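Local coordinates for protein putative prephenate dehydratase (Streptococcus mutans, PDB 4LUB) that probably converts prephenate to phenylpyruvate, with release of carbon dioxide and water, in the biosynthesis of phenylalanine, at residues F14-V18 and I80-I84; I38-E42 and Q71-E75; I74-A78 and L178-P183; L196-L200 and E236-I240. All blocks are in the same frame, centred on the assembly; numbering follows the deposited sequence.

Interaction 1. Residues F14-V18 and I80-I84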
# COMPACT_ATOMS: atom_id res chain seq x y z
N PHE B 14 2.21 -14.69 -18.59
CA PHE B 14 1.59 -15.26 -17.39
C PHE B 14 0.08 -15.04 -17.41
O PHE B 14 -0.69 -15.96 -17.12
CB PHE B 14 2.21 -14.66 -16.12
CG PHE B 14 3.67 -14.97 -15.95
CD1 PHE B 14 4.09 -16.28 -15.73
CD2 PHE B 14 4.61 -13.97 -15.98
CE1 PHE B 14 5.43 -16.56 -15.56
CE2 PHE B 14 5.96 -14.25 -15.82
CZ PHE B 14 6.37 -15.55 -15.61
N THR B 15 -0.34 -13.83 -17.75
CA THR B 15 -1.76 -13.49 -17.79
C THR B 15 -2.49 -14.28 -18.87
O THR B 15 -3.63 -14.70 -18.68
CB THR B 15 -1.97 -11.98 -18.01
OG1 THR B 15 -1.13 -11.23 -17.11
CG2 THR B 15 -3.41 -11.60 -17.74
N HIS B 16 -1.81 -14.50 -19.99
CA HIS B 16 -2.31 -15.39 -21.03
C HIS B 16 -2.57 -16.79 -20.49
O HIS B 16 -3.64 -17.36 -20.70
CB HIS B 16 -1.32 -15.47 -22.20
CG HIS B 16 -1.89 -16.11 -23.42
ND1 HIS B 16 -1.13 -16.39 -24.54
CD2 HIS B 16 -3.14 -16.55 -23.70
CE1 HIS B 16 -1.89 -16.96 -25.45
NE2 HIS B 16 -3.12 -17.08 -24.97
N ASN B 17 -1.57 -17.35 -19.82
CA ASN B 17 -1.70 -18.65 -19.18
C ASN B 17 -2.90 -18.70 -18.22
O ASN B 17 -3.64 -19.68 -18.19
CB ASN B 17 -0.42 -19.00 -18.43
CG ASN B 17 -0.36 -20.46 -18.01
OD1 ASN B 17 -1.08 -21.30 -18.55
ND2 ASN B 17 0.51 -20.76 -17.05
N VAL B 18 -3.11 -17.62 -17.47
CA VAL B 18 -4.21 -17.57 -16.52
C VAL B 18 -5.57 -17.58 -17.24
O VAL B 18 -6.50 -18.27 -16.82
CB VAL B 18 -4.11 -16.32 -15.61
CG1 VAL B 18 -5.32 -16.20 -14.70
CG2 VAL B 18 -2.81 -16.37 -14.80
N ILE B 80 -7.51 -16.10 -9.73
CA ILE B 80 -6.61 -17.23 -9.95
C ILE B 80 -5.20 -16.86 -9.49
O ILE B 80 -4.65 -15.85 -9.91
CB ILE B 80 -6.58 -17.70 -11.42
CG1 ILE B 80 -7.96 -18.23 -11.82
CG2 ILE B 80 -5.55 -18.81 -11.62
CD1 ILE B 80 -8.23 -18.20 -13.32
N ILE B 81 -4.65 -17.67 -8.60
CA ILE B 81 -3.27 -17.50 -8.16
C ILE B 81 -2.27 -18.36 -8.93
O ILE B 81 -2.42 -19.58 -9.02
CB ILE B 81 -3.14 -17.80 -6.65
CG1 ILE B 81 -4.04 -16.84 -5.87
CG2 ILE B 81 -1.70 -17.60 -6.20
CD1 ILE B 81 -4.02 -17.08 -4.36
N LEU B 82 -1.27 -17.70 -9.50
CA LEU B 82 -0.22 -18.34 -10.29
C LEU B 82 1.14 -18.35 -9.62
O LEU B 82 1.61 -17.31 -9.18
CB LEU B 82 -0.07 -17.64 -11.65
CG LEU B 82 0.72 -18.37 -12.75
CD1 LEU B 82 -0.04 -19.54 -13.36
CD2 LEU B 82 1.16 -17.38 -13.83
N PRO B 83 1.78 -19.53 -9.56
CA PRO B 83 3.20 -19.61 -9.22
C PRO B 83 4.07 -18.98 -10.31
O PRO B 83 3.81 -19.20 -11.50
CB PRO B 83 3.47 -21.11 -9.10
CG PRO B 83 2.31 -21.78 -9.78
CD PRO B 83 1.15 -20.86 -9.60
N ILE B 84 5.06 -18.20 -9.91
CA ILE B 84 6.04 -17.65 -10.84
C ILE B 84 7.42 -18.18 -10.48
O ILE B 84 7.80 -18.18 -9.31
CB ILE B 84 6.07 -16.11 -10.82
CG1 ILE B 84 4.65 -15.53 -10.83
CG2 ILE B 84 6.90 -15.58 -11.99
CD1 ILE B 84 4.02 -15.46 -12.20
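The ring of Phe14 is overlapped on one face by the tip of Ile84, whose CD1 sits 3.7 Å from the centroid of the Phe14 ring and 15° off its normal, a CH-pi contact. This packing belongs to an alpha/beta layer of the periplasmic-binding-protein type: helix 14-22 is the helical link of a beta-alpha-beta crossover between the parallel strands 4-8 and 27-31, and here it rests on strand 75-83. The short helix and strand axes come within 9.8 Å, at 131° between their directions.

Phe14 and Val18, one helical turn apart and joined by the Val18 N to Phe14 O hydrogen bond of 3.0 Å, point their CB atoms to the strand. Ile80 and Leu82, two residues apart in an extended chain, point back. Large apolar groups suit this layer, since they fill the gap between backbones: Val18 CG1 meets Ile80 CD1 at 3.8 Å, and Phe14 CD1 meets Leu82 CD2 at 3.7 Å. Phe175 of strand 172-179 touches both Val18 and Leu82 and continues the apolar surface. Ile81 points away and packs on Leu234 of the second subunit, so the strand serves both faces of its sheet. At the margin of the contact the apolar Phe14 is itself exposed, and the partly exposed Asn17 lays its ND2 3.9 Å from Leu82 CD1.

Interaction 2. Residues I38-E42 and Q71-E75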
# COMPACT_ATOMS: atom_id res chain seq x y z
N ILE B 38 -8.81 -3.65 -19.49
CA ILE B 38 -10.07 -3.27 -18.85
C ILE B 38 -10.97 -2.42 -19.75
O ILE B 38 -12.18 -2.65 -19.82
CB ILE B 38 -9.81 -2.52 -17.52
CG1 ILE B 38 -9.05 -3.43 -16.55
CG2 ILE B 38 -11.14 -2.13 -16.88
CD1 ILE B 38 -8.39 -2.70 -15.36
N LYS B 39 -10.39 -1.45 -20.45
CA LYS B 39 -11.13 -0.65 -21.44
C LYS B 39 -11.80 -1.49 -22.52
O LYS B 39 -12.90 -1.17 -22.98
CB LYS B 39 -10.21 0.40 -22.08
CG LYS B 39 -9.89 1.56 -21.15
CD LYS B 39 -8.87 2.54 -21.72
CE LYS B 39 -9.31 3.10 -23.06
NZ LYS B 39 -8.25 3.97 -23.65
N ALA B 40 -11.14 -2.57 -22.94
CA ALA B 40 -11.71 -3.53 -23.89
C ALA B 40 -13.06 -4.08 -23.43
O ALA B 40 -13.96 -4.30 -24.24
CB ALA B 40 -10.73 -4.67 -24.13
N TYR B 41 -13.19 -4.32 -22.13
CA TYR B 41 -14.46 -4.79 -21.60
C TYR B 41 -15.47 -3.66 -21.64
O TYR B 41 -16.63 -3.86 -22.02
CB TYR B 41 -14.32 -5.27 -20.16
CG TYR B 41 -15.64 -5.58 -19.50
CD1 TYR B 41 -16.22 -6.83 -19.62
CD2 TYR B 41 -16.32 -4.59 -18.79
CE1 TYR B 41 -17.43 -7.11 -19.02
CE2 TYR B 41 -17.53 -4.86 -18.19
CZ TYR B 41 -18.08 -6.13 -18.31
OH TYR B 41 -19.29 -6.40 -17.72
N GLU B 42 -15.02 -2.48 -21.23
CA GLU B 42 -15.86 -1.30 -21.13
C GLU B 42 -16.46 -0.97 -22.50
O GLU B 42 -17.60 -0.51 -22.60
CB GLU B 42 -15.04 -0.12 -20.59
CG GLU B 42 -14.77 -0.18 -19.08
CD GLU B 42 -13.93 0.98 -18.59
OE1 GLU B 42 -12.86 1.22 -19.18
OE2 GLU B 42 -14.35 1.66 -17.63
N GLN B 71 -12.33 4.74 -12.34
CA GLN B 71 -12.93 4.81 -13.66
C GLN B 71 -13.90 3.68 -13.97
O GLN B 71 -14.95 3.92 -14.56
CB GLN B 71 -11.84 4.88 -14.72
CG GLN B 71 -11.32 6.28 -14.93
CD GLN B 71 -12.41 7.22 -15.41
OE1 GLN B 71 -13.27 6.83 -16.20
NE2 GLN B 71 -12.40 8.44 -14.90
N ALA B 72 -13.54 2.46 -13.62
CA ALA B 72 -14.35 1.33 -14.05
C ALA B 72 -15.58 1.06 -13.18
O ALA B 72 -15.58 1.32 -11.97
CB ALA B 72 -13.48 0.08 -14.11
N LYS B 73 -16.59 0.49 -13.81
CA LYS B 73 -17.81 0.03 -13.17
C LYS B 73 -17.90 -1.45 -13.56
O LYS B 73 -18.75 -1.89 -14.34
CB LYS B 73 -19.03 0.87 -13.61
CG LYS B 73 -20.43 0.24 -13.51
CD LYS B 73 -20.79 -0.21 -12.10
CE LYS B 73 -22.11 -0.98 -12.13
NZ LYS B 73 -21.89 -2.44 -12.28
N ILE B 74 -16.91 -2.19 -13.07
CA ILE B 74 -16.74 -3.60 -13.37
C ILE B 74 -16.27 -4.26 -12.08
O ILE B 74 -15.68 -3.58 -11.24
CB ILE B 74 -15.74 -3.80 -14.53
CG1 ILE B 74 -15.71 -5.25 -15.00
CG2 ILE B 74 -14.33 -3.36 -14.12
CD1 ILE B 74 -14.69 -5.47 -16.08
N GLU B 75 -16.51 -5.55 -11.91
CA GLU B 75 -16.09 -6.25 -10.70
C GLU B 75 -15.19 -7.45 -10.94
O GLU B 75 -15.28 -8.10 -11.98
CB GLU B 75 -17.30 -6.71 -9.88
CG GLU B 75 -18.18 -5.58 -9.38
CD GLU B 75 -19.33 -6.08 -8.52
OE1 GLU B 75 -19.36 -7.29 -8.20
OE2 GLU B 75 -20.20 -5.26 -8.15
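Tyr41 and Ile74 both hold chi1 near 180°, and these rotamers bring the two side chains together at the centre of the contact between helix 34-42 and the loop after helix 62-70. Ile74, t at both chi1 and chi2, is fully stretched and sets its CD1 over the ring face, 3.6 Å from the Tyr41 centroid and 24° off the normal. The closest ring atom, Tyr41 CD2, is 3.3 Å from Ile74 CD1. An isoleucine fits because its long branch reaches the Tyr41 ring while Ile74 CG2 faces Ile38 one turn earlier, 4.4 Å from Ile38 CG2. Ile38 adopts m, t and also meets the small Ala72, CG2 to CB 4.2 Å.

Glu42 leaves its backbone sideways, but its m, t conformation swings the carboxylate round, so that OE2 rests 3.6 Å from Ala72 CA. The polar end is held by Tyr67, whose OH is hydrogen-bonded to OE1. Leu178 of strand 172-179 touches both isoleucines and floors the cluster. Helix 34-42, packed here on the loop leading into strand 75-83, belongs to a beta-alpha-beta crossover from strand 27-31 to strand 48-55, as in alpha/beta lobes of the periplasmic-binding-protein type.

Interaction 3. Residues I74-A78 and L178-P183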
# COMPACT_ATOMS: atom_id res chain seq x y z
N ILE B 74 -16.91 -2.19 -13.07
CA ILE B 74 -16.74 -3.60 -13.37
C ILE B 74 -16.27 -4.26 -12.08
O ILE B 74 -15.68 -3.58 -11.24
CB ILE B 74 -15.74 -3.80 -14.53
CG1 ILE B 74 -15.71 -5.25 -15.00
CG2 ILE B 74 -14.33 -3.36 -14.12
CD1 ILE B 74 -14.69 -5.47 -16.08
N GLU B 75 -16.51 -5.55 -11.91
CA GLU B 75 -16.09 -6.25 -10.70
C GLU B 75 -15.19 -7.45 -10.94
O GLU B 75 -15.28 -8.10 -11.98
CB GLU B 75 -17.30 -6.71 -9.88
CG GLU B 75 -18.18 -5.58 -9.38
CD GLU B 75 -19.33 -6.08 -8.52
OE1 GLU B 75 -19.36 -7.29 -8.20
OE2 GLU B 75 -20.20 -5.26 -8.15
N ALA B 76 -14.29 -7.71 -10.00
CA ALA B 76 -13.66 -9.03 -9.93
C ALA B 76 -14.70 -10.12 -9.66
O ALA B 76 -15.49 -10.03 -8.72
CB ALA B 76 -12.58 -9.03 -8.86
N VAL B 77 -14.74 -11.14 -10.52
CA VAL B 77 -15.72 -12.22 -10.36
C VAL B 77 -15.05 -13.58 -10.14
O VAL B 77 -15.72 -14.57 -9.84
CB VAL B 77 -16.68 -12.29 -11.57
CG1 VAL B 77 -17.55 -11.05 -11.61
CG2 VAL B 77 -15.90 -12.45 -12.89
N ALA B 78 -13.73 -13.62 -10.28
CA ALA B 78 -12.95 -14.80 -9.94
C ALA B 78 -11.49 -14.40 -9.76
O ALA B 78 -11.00 -13.49 -10.43
CB ALA B 78 -13.08 -15.87 -11.02
N LEU B 178 -12.22 -10.07 -14.43
CA LEU B 178 -13.18 -8.97 -14.34
C LEU B 178 -14.34 -9.17 -15.29
O LEU B 178 -14.15 -9.53 -16.45
CB LEU B 178 -12.50 -7.63 -14.63
CG LEU B 178 -11.46 -6.96 -13.72
CD1 LEU B 178 -11.06 -7.80 -12.52
CD2 LEU B 178 -10.25 -6.42 -14.49
N GLY B 179 -15.54 -8.91 -14.80
CA GLY B 179 -16.72 -8.97 -15.63
C GLY B 179 -17.99 -8.70 -14.85
O GLY B 179 -17.97 -8.02 -13.82
N ASP B 180 -19.09 -9.25 -15.34
CA ASP B 180 -20.41 -8.91 -14.82
C ASP B 180 -21.04 -10.16 -14.21
O ASP B 180 -21.93 -10.05 -13.36
CB ASP B 180 -21.28 -8.32 -15.94
CG ASP B 180 -22.70 -8.04 -15.50
OD1 ASP B 180 -22.93 -7.81 -14.29
OD2 ASP B 180 -23.60 -8.03 -16.37
N GLU B 181 -20.58 -11.34 -14.61
CA GLU B 181 -21.11 -12.56 -14.00
C GLU B 181 -20.03 -13.51 -13.50
O GLU B 181 -18.90 -13.49 -13.98
CB GLU B 181 -21.97 -13.29 -15.03
CG GLU B 181 -22.80 -12.39 -15.94
CD GLU B 181 -23.62 -13.16 -16.96
OE1 GLU B 181 -23.86 -14.37 -16.75
OE2 GLU B 181 -23.98 -12.56 -18.00
N THR B 182 -20.40 -14.35 -12.54
CA THR B 182 -19.51 -15.35 -11.98
C THR B 182 -19.31 -16.47 -12.99
O THR B 182 -20.26 -17.18 -13.32
CB THR B 182 -20.06 -15.92 -10.66
OG1 THR B 182 -20.33 -14.85 -9.75
CG2 THR B 182 -19.06 -16.89 -10.03
N PRO B 183 -18.08 -16.65 -13.48
CA PRO B 183 -17.97 -17.76 -14.42
C PRO B 183 -17.82 -19.10 -13.71
O PRO B 183 -17.43 -19.13 -12.54
CB PRO B 183 -16.70 -17.42 -15.21
CG PRO B 183 -15.89 -16.54 -14.29
CD PRO B 183 -16.79 -16.00 -13.20
O HOH W 1 -18.08 -14.07 -8.46
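Leu178 lies near the end of strand 172-179, the antiparallel neighbour of strand 75-83 in the dehydratase sheet; 75-83 also pairs in parallel with strand 264-274 of the ACT domain. Leu178 turns its side chain to the sheet face that also carries Ala76, its non-hydrogen-bonded partner; the small Ala76 leaves room for Leu178 CD1, 4.1 Å from Ala76 CB. Leu178 CB also meets Ile74 CD1 at 3.4 Å, and Leu178 CA gives a CA-H...O contact to Glu75 O, 3.3 Å. This is the edge of a classic beta bulge: Val77 and Ala78 both face Val177. Gly179 then forms the hydrogen-bonded pair with Glu75: Gly179 N reaches Glu75 O at 2.9 Å, while the return bond from Glu75 N to Gly179 O is weak at 3.4 Å. Gly179's phi/psi of 177°/-154° are ones glycine adopts far more readily than other residues.

Beyond the strand, Asp180 and Glu181 point away, as suits exposed carboxylates, yet Glu181 O touches Val77 CG2 at 3.4 Å. A water accepts from Thr182 OG1 at 2.7 Å and donates to Val77 O at 2.8 Å. The ring of Pro183 closes over the bulge, its CD 3.7 Å from Val77 CG2 and 4.3 Å from Ala78 CB.

Interaction 4. Residues L196-L200 and E236-I240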
# COMPACT_ATOMS: atom_id res chain seq x y z
N LEU B 196 -12.91 -4.40 -1.19
CA LEU B 196 -13.60 -3.14 -1.10
C LEU B 196 -12.61 -2.00 -1.31
O LEU B 196 -11.44 -2.11 -0.95
CB LEU B 196 -14.26 -2.98 0.27
CG LEU B 196 -15.41 -3.92 0.67
CD1 LEU B 196 -15.70 -3.78 2.17
CD2 LEU B 196 -16.66 -3.75 -0.17
N ALA B 197 -13.08 -0.92 -1.91
CA ALA B 197 -12.34 0.33 -1.86
C ALA B 197 -13.10 1.30 -0.95
O ALA B 197 -14.23 1.67 -1.24
CB ALA B 197 -12.15 0.91 -3.25
N LEU B 198 -12.48 1.69 0.17
CA LEU B 198 -13.13 2.59 1.13
C LEU B 198 -12.55 3.98 1.07
O LEU B 198 -11.33 4.15 0.92
CB LEU B 198 -13.01 2.09 2.57
CG LEU B 198 -13.34 0.68 3.05
CD1 LEU B 198 -12.77 0.51 4.44
CD2 LEU B 198 -14.83 0.47 3.08
N THR B 199 -13.42 4.97 1.19
CA THR B 199 -13.00 6.34 1.49
C THR B 199 -13.62 6.74 2.82
O THR B 199 -14.72 6.31 3.16
CB THR B 199 -13.41 7.33 0.40
OG1 THR B 199 -14.79 7.15 0.09
CG2 THR B 199 -12.59 7.08 -0.86
N LEU B 200 -12.90 7.55 3.59
CA LEU B 200 -13.32 7.85 4.94
C LEU B 200 -13.94 9.25 5.00
O LEU B 200 -13.73 10.05 4.10
CB LEU B 200 -12.10 7.73 5.87
CG LEU B 200 -11.53 6.30 5.86
CD1 LEU B 200 -10.12 6.27 6.41
CD2 LEU B 200 -12.43 5.31 6.59
N GLU B 236 -4.64 12.32 1.60
CA GLU B 236 -5.94 11.71 1.29
C GLU B 236 -5.80 10.48 0.42
O GLU B 236 -5.12 10.48 -0.61
CB GLU B 236 -6.87 12.74 0.63
CG GLU B 236 -7.14 13.94 1.52
CD GLU B 236 -8.19 14.86 0.94
OE1 GLU B 236 -8.53 14.69 -0.24
OE2 GLU B 236 -8.69 15.74 1.68
N TYR B 237 -6.46 9.41 0.84
CA TYR B 237 -6.30 8.12 0.21
C TYR B 237 -7.62 7.38 0.11
O TYR B 237 -8.58 7.71 0.78
CB TYR B 237 -5.34 7.26 1.03
CG TYR B 237 -4.05 7.94 1.43
CD1 TYR B 237 -2.96 7.93 0.59
CD2 TYR B 237 -3.93 8.57 2.66
CE1 TYR B 237 -1.77 8.53 0.95
CE2 TYR B 237 -2.75 9.18 3.03
CZ TYR B 237 -1.67 9.16 2.17
OH TYR B 237 -0.49 9.76 2.53
N PHE B 238 -7.64 6.36 -0.73
CA PHE B 238 -8.66 5.34 -0.65
C PHE B 238 -7.96 4.05 -0.28
O PHE B 238 -6.78 3.87 -0.56
CB PHE B 238 -9.50 5.24 -1.92
CG PHE B 238 -8.81 4.58 -3.09
CD1 PHE B 238 -8.90 3.22 -3.29
CD2 PHE B 238 -8.09 5.34 -4.00
CE1 PHE B 238 -8.29 2.62 -4.36
CE2 PHE B 238 -7.47 4.75 -5.08
CZ PHE B 238 -7.57 3.38 -5.26
N PHE B 239 -8.68 3.17 0.39
CA PHE B 239 -8.09 1.94 0.90
C PHE B 239 -8.65 0.70 0.23
O PHE B 239 -9.86 0.51 0.16
CB PHE B 239 -8.29 1.87 2.42
CG PHE B 239 -7.70 3.04 3.15
CD1 PHE B 239 -6.37 3.02 3.53
CD2 PHE B 239 -8.45 4.17 3.40
CE1 PHE B 239 -5.80 4.11 4.18
CE2 PHE B 239 -7.89 5.26 4.05
CZ PHE B 239 -6.57 5.23 4.44
N ILE B 240 -7.75 -0.15 -0.25
CA ILE B 240 -8.11 -1.47 -0.75
C ILE B 240 -8.07 -2.46 0.39
O ILE B 240 -7.02 -2.70 0.98
CB ILE B 240 -7.18 -1.96 -1.85
CG1 ILE B 240 -7.02 -0.89 -2.92
CG2 ILE B 240 -7.72 -3.25 -2.46
CD1 ILE B 240 -8.35 -0.50 -3.52
O HOH W 2 -10.44 8.41 2.47
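Leu196 contributes backbone here: its O accepts a CA-H...O contact from Ile240 CA at 3.4 Å, while the end of its side chain leads off to Ile267 of strand 264-274. Ala197 is the non-hydrogen-bonded partner of Ile240, and its small methyl lets both bulky neighbours come close, CB lying 4.1 Å from Ile240 CD1 and 4.0 Å from Phe238 CD1. Leu198 forms the hydrogen-bonded pair with Phe239, exchanging two good hydrogen bonds, Leu198 N to Phe239 O and Phe239 N to Leu198 O, each 2.9 Å.

These are the first and third strands of the beta-alpha-beta-beta-alpha-beta ACT domain, antiparallel at 151° and adjacent at the middle of its sheet. Thr199, beta-branched and at ease in a strand, lays CG2 against Phe238 CB at 3.7 Å. Helix 62-70 of the dehydratase domain covers the face bearing Ala197 and Phe238, and its Phe69 stacks on the Phe238 ring. Ile225 of the second subunit packs on Phe239, and Glu54 of the second subunit is hydrogen-bonded to Tyr237 OH. At Leu200 direct pairing gives way to a water, which accepts from Leu200 N at 2.8 Å and donates to Tyr237 O at 2.6 Å, while Leu200 CD1 presses on Phe239 CE2 at 3.4 Å.

Interactions 1 and 3 lie along one strand, 75-83, with centres about 17 Å apart. Interaction 2, its centre about 10 Å from that of interaction 3, shares Ile74 and Glu75 with it and touches it directly, Tyr41 OH lying 3.3 Å from Asp180 CB. Interaction 4, in the ACT domain, has its centre about 21 Å from interaction 3 and 27 Å from interaction 1, yet the same continuous sheet reaches all three. Interaction 1 borders Thr173 and Phe175 of the Thr-Arg-Phe motif that marks the active site in this family, so it probably lies nearest that site; with no bound ligand and residues 86-169 not modelled, the pocket itself cannot be traced.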